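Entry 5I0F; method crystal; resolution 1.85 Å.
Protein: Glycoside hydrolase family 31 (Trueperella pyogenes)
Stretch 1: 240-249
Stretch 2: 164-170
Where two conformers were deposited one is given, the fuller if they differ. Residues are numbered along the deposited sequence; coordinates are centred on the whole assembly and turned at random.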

# COMPACT_ATOMS: atom_id res chain seq x y z
N VAL A 240 -10.06 -14.55 11.86
CA VAL A 240 -9.65 -14.15 13.19
C VAL A 240 -10.81 -14.37 14.14
O VAL A 240 -11.49 -13.43 14.58
CB VAL A 240 -9.13 -12.71 13.25
CG1 VAL A 240 -8.47 -12.44 14.60
CG2 VAL A 240 -8.12 -12.47 12.12
N ALA A 241 -11.04 -15.64 14.45
CA ALA A 241 -12.12 -16.03 15.34
C ALA A 241 -13.50 -15.57 14.84
O ALA A 241 -14.35 -15.16 15.66
CB ALA A 241 -11.85 -15.53 16.77
N ALA A 242 -13.70 -15.64 13.52
CA ALA A 242 -14.98 -15.30 12.91
C ALA A 242 -15.79 -16.60 12.79
O ALA A 242 -16.88 -16.69 13.33
CB ALA A 242 -14.78 -14.66 11.54
N THR A 243 -15.21 -17.62 12.15
CA THR A 243 -15.91 -18.91 11.99
C THR A 243 -15.96 -19.78 13.26
O THR A 243 -17.01 -20.32 13.60
CB THR A 243 -15.26 -19.75 10.88
OG1 THR A 243 -15.14 -18.94 9.71
CG2 THR A 243 -16.09 -21.00 10.55
N VAL A 244 -14.80 -19.94 13.91
CA VAL A 244 -14.71 -20.63 15.19
C VAL A 244 -14.27 -19.56 16.20
O VAL A 244 -13.20 -18.99 16.07
CB VAL A 244 -13.70 -21.79 15.12
CG1 VAL A 244 -13.59 -22.50 16.46
CG2 VAL A 244 -14.10 -22.79 14.02
N SER A 245 -15.11 -19.31 17.21
CA SER A 245 -15.00 -18.08 18.00
C SER A 245 -13.78 -18.00 18.93
O SER A 245 -13.55 -16.94 19.53
CB SER A 245 -16.30 -17.82 18.76
OG SER A 245 -16.51 -18.80 19.73
N ASP A 246 -13.01 -19.08 19.04
CA ASP A 246 -11.76 -19.09 19.81
C ASP A 246 -10.55 -19.59 19.02
O ASP A 246 -9.54 -20.03 19.62
CB ASP A 246 -11.93 -19.93 21.09
CG ASP A 246 -12.40 -21.34 20.83
OD1 ASP A 246 -12.38 -21.82 19.67
OD2 ASP A 246 -12.81 -22.02 21.81
N ARG A 247 -10.63 -19.52 17.69
CA ARG A 247 -9.53 -19.94 16.83
C ARG A 247 -9.20 -18.86 15.80
O ARG A 247 -10.10 -18.33 15.14
CB ARG A 247 -9.87 -21.23 16.10
CG ARG A 247 -9.99 -22.46 16.97
CD ARG A 247 -8.64 -22.94 17.47
NE ARG A 247 -8.72 -24.08 18.39
CZ ARG A 247 -8.96 -24.03 19.70
NH1 ARG A 247 -9.16 -22.87 20.33
NH2 ARG A 247 -9.00 -25.16 20.40
N ILE A 248 -7.91 -18.56 15.68
CA ILE A 248 -7.35 -17.85 14.53
C ILE A 248 -6.93 -18.92 13.52
O ILE A 248 -5.98 -19.66 13.75
CB ILE A 248 -6.15 -16.97 14.92
CG1 ILE A 248 -6.55 -16.00 16.05
CG2 ILE A 248 -5.62 -16.22 13.71
CD1 ILE A 248 -5.44 -15.08 16.51
N LEU A 249 -7.67 -19.02 12.42
CA LEU A 249 -7.34 -19.95 11.34
C LEU A 249 -6.46 -19.23 10.34
O LEU A 249 -6.83 -18.14 9.87
CB LEU A 249 -8.61 -20.44 10.65
CG LEU A 249 -9.77 -20.87 11.54
CD1 LEU A 249 -10.95 -21.33 10.69
CD2 LEU A 249 -9.34 -21.95 12.51
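Stretch 2, residues 164-170: KFALRIE

Antiparallel strands satisfy their backbone polar groups in alternation: in one residue pair each N-H donates to the partner's C=O across the gap, and the next pair turns those groups outward. The pairing of residues 164-168 of this family 31 glycoside hydrolase with residues 247-249 is a compact example. Stretch 2 runs as an extended strand from Lys164 to Arg168 and continues as loop through Ile169 and Glu170. Its direction opposes that of strand 247-249, with 152° between the two axes and a closest approach of 4.6 Å.

Ile248 and Leu167 form the hydrogen-bonded pair. Ile248 N donates to Leu167 O at 2.9 Å, and Leu167 N returns a bond to Ile248 O, also at 2.9 Å; both are nearly straight, so each residue has its donor and its acceptor engaged by the other. The same carbonyls receive a second, weaker kind of approach from the neighbouring alpha carbons: Arg247 CA lies 3.4 Å from Leu167 O, and Ala166 CA lies 3.3 Å from Ile248 O. On either side of this pair, Arg247 faces Arg168 and Leu249 faces Ala166 in non-hydrogen-bonded positions, with CA atoms 5.0 and 4.5 Å apart, respectively.

The ladder outlasts the strands by one bond. Ile169 N donates to Asp246 O at 3.1 Å, with an N-H...O angle of 172°, although both residues are in loop. Asp246 O is shared, for Arg247 NH1 also donates to it at 3.0 Å. Arg247 NH1 also lies 3.5 Å from Arg168 CG. Arg247 N is used locally instead: it bonds to Val244 O at 3.1 Å, within the type I turn from Val244 to Arg247 that leads into the strand. Arg247 O accepts a weak bond from Ala241 N at 2.9 Å.

Side chains follow the alternation. Leu249, Ala166 and the two arginines share one face, where Leu249 CD2 meets Ala166 CB at 3.8 Å; Ile248 and Leu167 occupy the other, with Ile248 CB 4.4 Å from Leu167 CB. Ile169, which has the largest area covered across this contact, spans further apolar neighbours: its CD1 is 4.3 Å from Ile248 CD1, and its CG2 is 4.1 Å from Ala241 CB. The end of Arg168 leads away from stretch 1, and its charge is met within its own stretch, where Arg168 NH2 forms a hydrogen-bonded salt bridge with Glu170 OE2 at 2.8 Å.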

# COMPACT_ATOMS: atom_id res chain seq x y z
N LYS A 164 -3.31 -25.07 6.00
CA LYS A 164 -3.99 -24.30 7.03
C LYS A 164 -3.81 -24.90 8.40
O LYS A 164 -3.62 -26.11 8.56
CB LYS A 164 -5.46 -24.03 6.70
CG LYS A 164 -6.33 -25.24 6.57
CD LYS A 164 -7.58 -24.91 5.75
CE LYS A 164 -8.44 -26.16 5.64
NZ LYS A 164 -9.72 -25.92 4.95
N PHE A 165 -3.82 -24.03 9.39
CA PHE A 165 -3.63 -24.43 10.79
C PHE A 165 -4.25 -23.37 11.69
O PHE A 165 -4.70 -22.33 11.20
CB PHE A 165 -2.14 -24.68 11.08
CG PHE A 165 -1.27 -23.47 10.95
CD1 PHE A 165 -0.70 -23.13 9.72
CD2 PHE A 165 -1.05 -22.65 12.05
CE1 PHE A 165 0.10 -22.00 9.61
CE2 PHE A 165 -0.25 -21.51 11.93
CZ PHE A 165 0.33 -21.19 10.71
N ALA A 166 -4.29 -23.65 12.99
CA ALA A 166 -4.99 -22.78 13.93
C ALA A 166 -4.17 -22.44 15.15
O ALA A 166 -3.30 -23.22 15.58
CB ALA A 166 -6.31 -23.40 14.36
N LEU A 167 -4.45 -21.26 15.69
CA LEU A 167 -3.95 -20.81 16.97
C LEU A 167 -5.11 -20.51 17.91
O LEU A 167 -6.15 -19.96 17.50
CB LEU A 167 -3.11 -19.55 16.81
CG LEU A 167 -2.02 -19.54 15.75
CD1 LEU A 167 -1.36 -18.17 15.78
CD2 LEU A 167 -1.00 -20.63 16.02
N ARG A 168 -4.92 -20.82 19.20
CA ARG A 168 -5.92 -20.56 20.21
C ARG A 168 -5.93 -19.07 20.63
O ARG A 168 -4.88 -18.49 20.86
CB ARG A 168 -5.66 -21.45 21.42
CG ARG A 168 -6.77 -21.43 22.46
CD ARG A 168 -6.62 -22.56 23.47
NE ARG A 168 -5.39 -22.41 24.22
CZ ARG A 168 -5.20 -21.56 25.24
NH1 ARG A 168 -4.01 -21.52 25.82
NH2 ARG A 168 -6.18 -20.76 25.70
N ILE A 169 -7.12 -18.49 20.77
CA ILE A 169 -7.30 -17.13 21.31
C ILE A 169 -8.28 -17.22 22.47
O ILE A 169 -9.20 -18.03 22.42
CB ILE A 169 -7.77 -16.12 20.22
CG1 ILE A 169 -7.93 -14.71 20.76
CG2 ILE A 169 -9.08 -16.54 19.55
CD1 ILE A 169 -8.01 -13.64 19.67
N GLU A 170 -8.04 -16.42 23.50
CA GLU A 170 -8.85 -16.42 24.72
C GLU A 170 -9.89 -15.28 24.71
O GLU A 170 -9.79 -14.33 23.92
CB GLU A 170 -7.95 -16.35 25.97
CG GLU A 170 -7.04 -17.57 26.04
CD GLU A 170 -6.22 -17.67 27.32
OE1 GLU A 170 -6.16 -16.71 28.10
OE2 GLU A 170 -5.62 -18.75 27.55